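PDB 3I3F: hypothetical protein from Giardia lamblia, which is of unknown function but belongs to the YjgF-like (endoribonuclease L-PSP) family and binds pentanoic acid in pockets between the subunits of a trimer. Local coordinates for residues A99-L104 with P116-V121; R62-N67 with L129-V134; D80-L85 with E107-P112; V29-V34 with R69-Y74. All coordinates share one frame; numbering follows the deposited sequence.

All four contacts pack two helices, or the residue just after one, on one mixed sheet. Interactions 1 and 3 share helix 95-108, interactions 2 and 4 helix 56-74. A continuous apolar layer links them: F101 CE1 of interaction 1 lies 3.6 Å from V131 CG2 of interaction 2, F65 CE1 of interaction 2 lies 3.8 Å from F109 CE2 of interaction 3, and I82 CG1 of interaction 3 lies 3.4 Å from L72 CD1 of interaction 4. Interactions 1 and 4, with centres about 20 Å apart, both contribute to intersubunit pentanoic acid sites: R118 grips one ligand, while V29 touches another that R118 of the third subunit holds. E132 of interaction 2 lines that second pocket.

Interaction 1: residues A99-L104 with P116-V121; sequences ARFNEL and PCRCCV. With LEA (pentanoic acid), chain D.
The beta-alpha-beta unit of strand 82-90, helix 95-108 and strand 117-123 carries an anion-binding arginine here: R118 extends from the last strand to meet N102 and F101 on the helix, and also holds the carboxylate of pentanoic acid. An arginine used in this way, at a cleft between subunits, is characteristic of YjgF-like trimers. The guanidinium meets N102 end-on, NH1 and NH2 both donating to OD1 at 2.9 Å. Because one oxygen serves two donors, each N-H...O angle is only 145°, yet OD1 stays in the guanidinium plane, and the amide and guanidinium planes are 25° apart. N102 thus acts as a second-shell residue that fixes the rotation of the guanidinium. The NE/NH2 edge of R118 faces the ligand: NE donates to O1 of the acid and NH2, shared with N102, to its O2, both at 2.8 Å. A bend in the arginine chain (chi3 103°) turns the planar head so that it can serve both partners. F101 slides past R118 in the opposite direction, its CE2 3.8 Å from R118 NH1 and oblique to the guanidinium, and Y105 adds a cation-pi contact. N28 of the second subunit packs on R118 and N102, which places the site at the trimer interface. The strand backbone also borders the acid, with CA of C119 only 3.3 Å from its O1.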
# COMPACT_ATOMS: atom_id res chain seq x y z
N ALA A 99 -21.44 0.83 3.92
CA ALA A 99 -22.21 1.44 2.84
C ALA A 99 -22.25 2.96 2.98
O ALA A 99 -22.14 3.67 1.99
CB ALA A 99 -23.63 0.88 2.80
N ARG A 100 -22.39 3.45 4.21
CA ARG A 100 -22.40 4.89 4.46
C ARG A 100 -21.05 5.51 4.09
O ARG A 100 -20.99 6.60 3.53
CB ARG A 100 -22.77 5.21 5.91
CG ARG A 100 -22.89 6.71 6.22
CD ARG A 100 -23.77 7.42 5.20
NE ARG A 100 -24.01 8.83 5.52
CZ ARG A 100 -24.45 9.73 4.64
NH1 ARG A 100 -24.69 9.39 3.38
NH2 ARG A 100 -24.64 10.99 5.02
N PHE A 101 -19.96 4.80 4.40
CA PHE A 101 -18.64 5.27 4.01
C PHE A 101 -18.57 5.52 2.50
O PHE A 101 -18.08 6.56 2.07
CB PHE A 101 -17.53 4.30 4.41
CG PHE A 101 -16.21 4.64 3.80
CD1 PHE A 101 -15.38 5.58 4.40
CD2 PHE A 101 -15.81 4.06 2.60
CE1 PHE A 101 -14.17 5.92 3.82
CE2 PHE A 101 -14.60 4.41 2.02
CZ PHE A 101 -13.78 5.33 2.63
N ASN A 102 -19.06 4.56 1.71
CA ASN A 102 -19.00 4.70 0.25
C ASN A 102 -19.90 5.81 -0.28
O ASN A 102 -19.55 6.49 -1.25
CB ASN A 102 -19.31 3.36 -0.43
CG ASN A 102 -18.17 2.38 -0.29
OD1 ASN A 102 -17.00 2.74 -0.45
ND2 ASN A 102 -18.49 1.12 0.00
N GLU A 103 -21.05 6.02 0.36
CA GLU A 103 -21.92 7.15 0.01
C GLU A 103 -21.18 8.47 0.22
O GLU A 103 -21.20 9.34 -0.65
CB GLU A 103 -23.19 7.13 0.85
CG GLU A 103 -24.10 5.95 0.57
CD GLU A 103 -25.28 5.83 1.53
OE1 GLU A 103 -25.32 6.55 2.54
OE2 GLU A 103 -26.16 4.99 1.26
N LEU A 104 -20.51 8.60 1.37
CA LEU A 104 -19.73 9.79 1.68
C LEU A 104 -18.52 9.93 0.76
O LEU A 104 -18.17 11.03 0.34
CB LEU A 104 -19.27 9.76 3.14
CG LEU A 104 -20.39 9.85 4.17
CD1 LEU A 104 -19.90 9.40 5.54
CD2 LEU A 104 -20.95 11.27 4.23
N PRO A 116 -10.19 8.23 -8.24
CA PRO A 116 -8.84 7.68 -8.20
C PRO A 116 -8.80 6.17 -8.01
O PRO A 116 -9.80 5.56 -7.62
CB PRO A 116 -8.21 8.39 -6.99
CG PRO A 116 -9.36 8.74 -6.12
CD PRO A 116 -10.49 9.05 -7.05
N CYS A 117 -7.65 5.57 -8.29
CA CYS A 117 -7.45 4.16 -8.00
C CYS A 117 -7.70 3.93 -6.52
O CYS A 117 -7.30 4.73 -5.67
CB CYS A 117 -6.04 3.72 -8.38
SG CYS A 117 -5.69 3.85 -10.15
N ARG A 118 -8.40 2.84 -6.21
CA ARG A 118 -8.83 2.56 -4.85
C ARG A 118 -8.82 1.07 -4.56
O ARG A 118 -9.03 0.25 -5.45
CB ARG A 118 -10.25 3.10 -4.65
CG ARG A 118 -10.64 3.28 -3.20
CD ARG A 118 -12.12 3.63 -3.06
NE ARG A 118 -12.92 2.48 -2.61
CZ ARG A 118 -14.10 2.57 -2.01
NH1 ARG A 118 -14.66 3.75 -1.76
NH2 ARG A 118 -14.74 1.46 -1.64
N CYS A 119 -8.54 0.74 -3.31
CA CYS A 119 -8.89 -0.56 -2.76
C CYS A 119 -9.45 -0.33 -1.36
O CYS A 119 -9.24 0.74 -0.77
CB CYS A 119 -7.69 -1.51 -2.74
SG CYS A 119 -6.34 -1.03 -1.64
N CYS A 120 -10.17 -1.31 -0.85
CA CYS A 120 -10.82 -1.19 0.44
C CYS A 120 -10.96 -2.57 1.08
O CYS A 120 -11.58 -3.47 0.50
CB CYS A 120 -12.20 -0.55 0.29
SG CYS A 120 -13.04 -0.20 1.85
N VAL A 121 -10.36 -2.74 2.25
CA VAL A 121 -10.47 -3.98 3.01
C VAL A 121 -10.68 -3.67 4.48
O VAL A 121 -10.45 -2.54 4.92
CB VAL A 121 -9.20 -4.85 2.86
CG1 VAL A 121 -8.95 -5.20 1.40
CG2 VAL A 121 -7.99 -4.16 3.47
C2 LEA D . -12.99 -1.03 -3.45
O2 LEA D . -14.00 -1.02 -2.71
C3 LEA D . -12.81 -2.12 -4.48
C4 LEA D . -13.82 -3.26 -4.30
C5 LEA D . -13.90 -4.14 -5.55
C6 LEA D . -12.53 -4.49 -6.09
O1 LEA D . -12.11 -0.14 -3.37

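Interaction 2: residues R62-N67 with L129-V134; sequences RQTFDN and LLVEVV
T64 and F65 pack on V133, with V131 beside them, where helix 56-74 lies over one face of the sheet in this YjgF-like fold. The helix segment and strand 131-134 run in nearly the same direction, their axes 21° apart and 9.0 Å from each other at closest approach. T64 and V133 are the closest pair, with 7.4 Å between their CA atoms.

The contact is apolar. V133 CG2 takes two partners: the methyl T64 CG2 at 3.7 Å, and the far end of the F65 ring, where CZ lies 3.9 Å away. With CG2 anti to the carbonyl carbon, V133 directs this branch at the helix. The side chains of F65 and V133 cross at about a right angle, and the ring meets the methyl obliquely. F65 also leans on F101 and V108 of helix 95-108, bringing both helices onto the same part of the sheet.

The polar group at the contact is the hydroxyl of T64, whose OG1 is bonded to the backbone O of Q60 one helical turn earlier and is therefore satisfied without any help from the strand. E132 points away from the helix, to the other side of the sheet, and touches pentanoic acid. On the helix-facing side, V131 CG1 comes only to 4.2 Å from T64 OG1.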
# COMPACT_ATOMS: atom_id res chain seq x y z
N ARG A 62 -15.75 12.17 7.17
CA ARG A 62 -15.70 13.56 6.70
C ARG A 62 -14.41 14.24 7.16
O ARG A 62 -13.77 14.96 6.39
CB ARG A 62 -16.92 14.34 7.19
CG ARG A 62 -18.23 13.91 6.54
CD ARG A 62 -19.40 14.73 7.05
NE ARG A 62 -20.67 14.31 6.45
CZ ARG A 62 -21.10 14.72 5.26
NH1 ARG A 62 -20.36 15.55 4.53
NH2 ARG A 62 -22.27 14.29 4.79
N GLN A 63 -14.03 14.02 8.42
CA GLN A 63 -12.81 14.62 8.97
C GLN A 63 -11.56 14.06 8.28
O GLN A 63 -10.62 14.81 8.01
CB GLN A 63 -12.73 14.39 10.48
CG GLN A 63 -11.55 15.08 11.16
CD GLN A 63 -11.64 16.59 11.09
OE1 GLN A 63 -12.60 17.18 11.59
NE2 GLN A 63 -10.65 17.23 10.47
N THR A 64 -11.55 12.76 7.99
CA THR A 64 -10.43 12.13 7.31
C THR A 64 -10.16 12.76 5.95
O THR A 64 -9.02 13.10 5.63
CB THR A 64 -10.65 10.61 7.14
OG1 THR A 64 -10.71 9.99 8.42
CG2 THR A 64 -9.52 9.98 6.33
N PHE A 65 -11.21 12.94 5.15
CA PHE A 65 -11.03 13.52 3.82
C PHE A 65 -10.79 15.02 3.84
O PHE A 65 -10.14 15.55 2.95
CB PHE A 65 -12.18 13.12 2.89
CG PHE A 65 -12.07 11.70 2.42
CD1 PHE A 65 -11.09 11.34 1.50
CD2 PHE A 65 -12.91 10.71 2.91
CE1 PHE A 65 -10.96 10.03 1.07
CE2 PHE A 65 -12.79 9.40 2.48
CZ PHE A 65 -11.81 9.06 1.56
N ASP A 66 -11.29 15.70 4.88
CA ASP A 66 -10.94 17.11 5.10
C ASP A 66 -9.44 17.24 5.38
O ASP A 66 -8.77 18.12 4.83
CB ASP A 66 -11.75 17.71 6.24
CG ASP A 66 -11.64 19.23 6.31
OD1 ASP A 66 -11.87 19.89 5.27
OD2 ASP A 66 -11.34 19.76 7.40
N ASN A 67 -8.91 16.36 6.24
CA ASN A 67 -7.47 16.31 6.52
C ASN A 67 -6.66 16.08 5.25
O ASN A 67 -5.67 16.77 5.00
CB ASN A 67 -7.15 15.21 7.53
CG ASN A 67 -7.65 15.52 8.93
OD1 ASN A 67 -8.05 16.65 9.24
ND2 ASN A 67 -7.64 14.51 9.80
N LEU A 129 -10.63 4.03 16.12
CA LEU A 129 -10.66 4.35 14.69
C LEU A 129 -11.61 3.43 13.94
O LEU A 129 -11.51 2.21 14.05
CB LEU A 129 -9.26 4.24 14.08
CG LEU A 129 -8.16 5.12 14.69
CD1 LEU A 129 -6.84 4.87 13.97
CD2 LEU A 129 -8.54 6.59 14.61
N LEU A 130 -12.53 4.03 13.18
CA LEU A 130 -13.49 3.27 12.37
C LEU A 130 -13.08 3.21 10.90
O LEU A 130 -13.52 2.33 10.17
CB LEU A 130 -14.88 3.91 12.49
CG LEU A 130 -15.45 4.00 13.91
CD1 LEU A 130 -16.75 4.78 13.92
CD2 LEU A 130 -15.64 2.61 14.51
N VAL A 131 -12.25 4.17 10.49
CA VAL A 131 -11.77 4.25 9.12
C VAL A 131 -10.38 4.87 9.11
O VAL A 131 -10.05 5.71 9.95
CB VAL A 131 -12.72 5.09 8.23
CG1 VAL A 131 -12.93 6.48 8.82
CG2 VAL A 131 -12.20 5.18 6.80
N GLU A 132 -9.55 4.43 8.16
CA GLU A 132 -8.24 5.03 7.95
C GLU A 132 -7.93 4.99 6.46
O GLU A 132 -8.14 3.96 5.81
CB GLU A 132 -7.17 4.28 8.73
CG GLU A 132 -5.79 4.92 8.64
CD GLU A 132 -4.78 4.34 9.60
OE1 GLU A 132 -5.16 3.52 10.47
OE2 GLU A 132 -3.59 4.71 9.49
N VAL A 133 -7.46 6.11 5.93
CA VAL A 133 -7.10 6.20 4.52
C VAL A 133 -5.59 6.34 4.42
O VAL A 133 -5.00 7.25 5.02
CB VAL A 133 -7.82 7.38 3.83
CG1 VAL A 133 -7.37 7.51 2.38
CG2 VAL A 133 -9.33 7.18 3.91
N VAL A 134 -4.97 5.43 3.67
CA VAL A 134 -3.52 5.33 3.62
C VAL A 134 -3.03 5.28 2.17
O VAL A 134 -3.83 5.11 1.25
CB VAL A 134 -3.01 4.09 4.38
CG1 VAL A 134 -3.55 4.08 5.81
CG2 VAL A 134 -3.39 2.80 3.66

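Interaction 3: residues D80-L85 with E107-P112; sequences DYIVSL and EVFCVP
I82 and L85 lie three positions apart on one strand and yet both press on F109, which a regular strand would not allow, since its residues face the two sides of the sheet in turn. A classic beta bulge lies between them: V83 and S84 both face V137 on the adjoining strand 131-139. The extra residue brings L85 round to the side that I82 already occupies.

All of the contact falls on the outer end of the F109 ring. I82 CD1 comes in at the ring edge, close to the ring plane, 3.9 Å from F109 CZ and nearly as close to CE1, and the two side chains cross at about a right angle. L85 and F109 reach toward each other from opposite directions, L85 CD2 lying 4.0 Å from F109 CZ and oblique to the ring. L85 CG occupies the crowded position between backbone N and carbonyl carbon (chi1 61°), from which CD2 reaches the ring. The neighbouring V108 lays its CG1 over one ring face of F109, offset toward the rim. No hydrogen bond crosses between the segments; what joins them is packing of aliphatic tips on the ring.

F109 is the first residue to leave helical geometry after helix 95-108, and its ring points back to the sheet where the connection to strand 117-123 begins. Y105 of that helix and P116 at the approach to the strand also meet the ring, while I82 is backed by L72 of helix 56-74 and, like L85, by V136 of strand 131-139.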
# COMPACT_ATOMS: atom_id res chain seq x y z
N ASP A 80 -8.49 16.40 -6.55
CA ASP A 80 -8.60 16.05 -7.98
C ASP A 80 -7.27 15.63 -8.62
O ASP A 80 -7.24 15.23 -9.78
CB ASP A 80 -9.24 17.20 -8.78
CG ASP A 80 -8.52 18.53 -8.61
OD1 ASP A 80 -7.94 18.77 -7.53
OD2 ASP A 80 -8.55 19.34 -9.56
N TYR A 81 -6.17 15.70 -7.86
CA TYR A 81 -4.86 15.25 -8.33
C TYR A 81 -4.43 13.92 -7.72
O TYR A 81 -3.34 13.42 -8.02
CB TYR A 81 -3.81 16.33 -8.06
CG TYR A 81 -3.99 17.56 -8.92
CD1 TYR A 81 -3.29 17.71 -10.11
CD2 TYR A 81 -4.88 18.55 -8.54
CE1 TYR A 81 -3.46 18.84 -10.90
CE2 TYR A 81 -5.06 19.68 -9.33
CZ TYR A 81 -4.35 19.82 -10.51
OH TYR A 81 -4.53 20.94 -11.28
N ILE A 82 -5.27 13.34 -6.87
CA ILE A 82 -4.99 12.02 -6.29
C ILE A 82 -5.02 10.96 -7.39
O ILE A 82 -5.97 10.90 -8.17
CB ILE A 82 -6.00 11.65 -5.19
CG1 ILE A 82 -5.84 12.57 -3.98
CG2 ILE A 82 -5.80 10.20 -4.75
CD1 ILE A 82 -6.94 12.41 -2.95
N VAL A 83 -3.97 10.15 -7.43
CA VAL A 83 -3.83 9.05 -8.39
C VAL A 83 -4.36 7.75 -7.78
O VAL A 83 -5.06 6.97 -8.43
CB VAL A 83 -2.35 8.85 -8.76
CG1 VAL A 83 -2.16 7.62 -9.64
CG2 VAL A 83 -1.79 10.09 -9.43
N SER A 84 -4.00 7.52 -6.52
CA SER A 84 -4.32 6.28 -5.83
C SER A 84 -4.45 6.49 -4.33
O SER A 84 -3.81 7.38 -3.77
CB SER A 84 -3.23 5.24 -6.12
OG SER A 84 -3.53 3.98 -5.55
N LEU A 85 -5.30 5.69 -3.69
CA LEU A 85 -5.40 5.65 -2.23
C LEU A 85 -5.90 4.27 -1.80
O LEU A 85 -6.44 3.51 -2.60
CB LEU A 85 -6.31 6.77 -1.70
CG LEU A 85 -7.78 6.81 -2.12
CD1 LEU A 85 -8.60 5.77 -1.37
CD2 LEU A 85 -8.35 8.20 -1.89
N GLU A 107 -19.35 11.58 -2.37
CA GLU A 107 -19.54 13.03 -2.21
C GLU A 107 -18.20 13.77 -2.26
O GLU A 107 -18.17 14.96 -2.57
CB GLU A 107 -20.26 13.35 -0.90
CG GLU A 107 -21.70 12.86 -0.85
CD GLU A 107 -22.39 13.16 0.47
OE1 GLU A 107 -21.75 13.73 1.37
OE2 GLU A 107 -23.59 12.82 0.60
N VAL A 108 -17.11 13.09 -1.93
CA VAL A 108 -15.78 13.68 -2.01
C VAL A 108 -15.26 13.60 -3.44
O VAL A 108 -14.74 14.58 -3.98
CB VAL A 108 -14.79 12.97 -1.06
CG1 VAL A 108 -13.39 13.52 -1.22
CG2 VAL A 108 -15.26 13.11 0.38
N PHE A 109 -15.40 12.42 -4.05
CA PHE A 109 -15.03 12.19 -5.44
C PHE A 109 -16.32 12.04 -6.24
O PHE A 109 -16.83 10.93 -6.43
CB PHE A 109 -14.12 10.96 -5.54
CG PHE A 109 -12.90 11.05 -4.66
CD1 PHE A 109 -11.79 11.76 -5.08
CD2 PHE A 109 -12.88 10.45 -3.41
CE1 PHE A 109 -10.66 11.87 -4.28
CE2 PHE A 109 -11.75 10.55 -2.60
CZ PHE A 109 -10.64 11.26 -3.03
N CYS A 110 -16.84 13.18 -6.71
CA CYS A 110 -18.20 13.23 -7.26
C CYS A 110 -18.29 12.98 -8.77
O CYS A 110 -19.39 12.91 -9.31
CB CYS A 110 -18.85 14.57 -6.92
SG CYS A 110 -17.98 16.01 -7.55
N VAL A 111 -17.15 12.83 -9.44
CA VAL A 111 -17.16 12.52 -10.87
C VAL A 111 -16.77 11.06 -11.07
O VAL A 111 -15.60 10.71 -10.94
CB VAL A 111 -16.21 13.43 -11.67
CG1 VAL A 111 -16.32 13.14 -13.16
CG2 VAL A 111 -16.52 14.90 -11.38
N PRO A 112 -17.76 10.19 -11.38
CA PRO A 112 -17.45 8.76 -11.53
C PRO A 112 -16.28 8.46 -12.46
O PRO A 112 -15.45 7.61 -12.14
CB PRO A 112 -18.76 8.19 -12.10
CG PRO A 112 -19.81 9.09 -11.58
CD PRO A 112 -19.20 10.45 -11.56

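Interaction 4: residues V29-V34 with R69-Y74; sequences VGQIAV and RKCLEY. With LEA (pentanoic acid), chain F.
I32 and C71 make the main apolar contact between strand 32-35 and the C-terminal part of helix 56-74, which lies across this end of the sheet. The tip of the isoleucine does the touching: I32 CD1 is 3.7 Å from C71 CB and 3.5 Å from the backbone O of C71. CG1 anti to the carbonyl carbon (chi1 -52°) and an extended chi2 of 174° carry that methyl out to the helix. Y74, at the exposed rim of the contact, brings its CD2 to 4.0 Å from I32 CD1, with the ring inclined to the methyl. L18, V39 and L41 on flanking strands complete the apolar surroundings of I32.

The polar neighbour is Q31. Its OE1 lies 3.6 Å from C71 SG, a van der Waals approach, while the amide is held by other groups: OE1 accepts from C20 N and NE2 donates to V24 O.

Two residues before Q31, V29 meets pentanoic acid, its CG2 3.4 Å from ligand C3. R118 of the third subunit bonds to the same ligand.

The chemistry is thus divided: helix and strand cohere through contacts of the I32 methyl with C71 CB and the Y74 ring, whereas the buried glutamine amide spends its hydrogen bonds on the 20-24 backbone, tying those residues to the one just before strand 32-35.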
# COMPACT_ATOMS: atom_id res chain seq x y z
N VAL A 29 4.65 9.60 12.53
CA VAL A 29 4.09 9.57 11.18
C VAL A 29 4.38 10.83 10.39
O VAL A 29 3.93 11.92 10.75
CB VAL A 29 2.56 9.37 11.25
CG1 VAL A 29 1.96 9.20 9.85
CG2 VAL A 29 2.21 8.18 12.14
N GLY A 30 5.13 10.69 9.30
CA GLY A 30 5.28 11.77 8.34
C GLY A 30 3.91 12.08 7.77
O GLY A 30 3.21 11.18 7.31
N GLN A 31 3.52 13.35 7.83
CA GLN A 31 2.18 13.75 7.40
C GLN A 31 2.12 13.87 5.87
O GLN A 31 1.19 13.39 5.24
CB GLN A 31 1.82 15.08 8.05
CG GLN A 31 0.34 15.42 8.01
CD GLN A 31 0.10 16.88 8.32
OE1 GLN A 31 0.49 17.75 7.55
NE2 GLN A 31 -0.54 17.15 9.46
N ILE A 32 3.14 14.53 5.31
CA ILE A 32 3.21 14.84 3.89
C ILE A 32 4.65 14.68 3.43
O ILE A 32 5.56 15.17 4.09
CB ILE A 32 2.79 16.30 3.61
CG1 ILE A 32 1.44 16.64 4.24
CG2 ILE A 32 2.75 16.57 2.10
CD1 ILE A 32 1.06 18.10 4.12
N ALA A 33 4.85 14.01 2.30
CA ALA A 33 6.16 13.96 1.65
C ALA A 33 6.01 14.34 0.18
O ALA A 33 5.07 13.91 -0.48
CB ALA A 33 6.78 12.59 1.79
N VAL A 34 6.93 15.16 -0.32
CA VAL A 34 6.94 15.55 -1.73
C VAL A 34 8.26 15.12 -2.37
O VAL A 34 9.33 15.36 -1.82
CB VAL A 34 6.77 17.07 -1.90
CG1 VAL A 34 6.79 17.45 -3.38
CG2 VAL A 34 5.48 17.55 -1.24
N ARG A 69 -7.61 16.62 2.09
CA ARG A 69 -7.75 17.80 1.22
C ARG A 69 -6.79 18.91 1.65
O ARG A 69 -6.08 19.47 0.81
CB ARG A 69 -9.19 18.32 1.25
CG ARG A 69 -9.44 19.50 0.30
CD ARG A 69 -10.83 20.10 0.49
NE ARG A 69 -11.03 20.62 1.85
CZ ARG A 69 -10.55 21.78 2.31
NH1 ARG A 69 -9.82 22.58 1.55
NH2 ARG A 69 -10.81 22.13 3.57
N LYS A 70 -6.78 19.23 2.94
CA LYS A 70 -5.93 20.29 3.46
C LYS A 70 -4.44 19.99 3.27
O LYS A 70 -3.67 20.86 2.86
CB LYS A 70 -6.22 20.56 4.94
CG LYS A 70 -7.56 21.24 5.18
CD LYS A 70 -7.78 21.51 6.65
CE LYS A 70 -9.15 22.09 6.92
NZ LYS A 70 -9.52 22.03 8.36
N CYS A 71 -4.04 18.75 3.55
CA CYS A 71 -2.65 18.34 3.35
C CYS A 71 -2.23 18.48 1.89
O CYS A 71 -1.16 19.03 1.60
CB CYS A 71 -2.42 16.90 3.82
SG CYS A 71 -2.39 16.70 5.61
N LEU A 72 -3.05 17.98 0.98
CA LEU A 72 -2.73 18.02 -0.45
C LEU A 72 -2.65 19.45 -0.97
O LEU A 72 -1.73 19.78 -1.72
CB LEU A 72 -3.73 17.20 -1.27
CG LEU A 72 -3.65 15.69 -1.06
CD1 LEU A 72 -4.75 14.98 -1.83
CD2 LEU A 72 -2.29 15.16 -1.49
N GLU A 73 -3.59 20.31 -0.58
CA GLU A 73 -3.57 21.70 -1.02
C GLU A 73 -2.35 22.45 -0.47
O GLU A 73 -1.73 23.25 -1.17
CB GLU A 73 -4.88 22.41 -0.66
CG GLU A 73 -6.04 21.91 -1.53
CD GLU A 73 -7.38 22.54 -1.19
OE1 GLU A 73 -7.44 23.43 -0.32
OE2 GLU A 73 -8.39 22.12 -1.80
N TYR A 74 -1.99 22.14 0.78
CA TYR A 74 -0.79 22.68 1.41
C TYR A 74 0.48 22.28 0.63
O TYR A 74 1.43 23.06 0.55
CB TYR A 74 -0.72 22.17 2.85
CG TYR A 74 0.35 22.78 3.73
CD1 TYR A 74 0.22 24.07 4.24
CD2 TYR A 74 1.48 22.05 4.09
CE1 TYR A 74 1.19 24.62 5.06
CE2 TYR A 74 2.46 22.59 4.91
CZ TYR A 74 2.31 23.88 5.39
OH TYR A 74 3.28 24.42 6.21
C2 LEA F . 0.63 5.03 12.46
O2 LEA F . 1.28 4.81 11.41
C3 LEA F . -0.48 6.05 12.48
C4 LEA F . -0.79 6.59 11.08
C5 LEA F . -1.91 7.63 11.06
C6 LEA F . -2.73 7.67 12.33
O1 LEA F . 0.88 4.44 13.53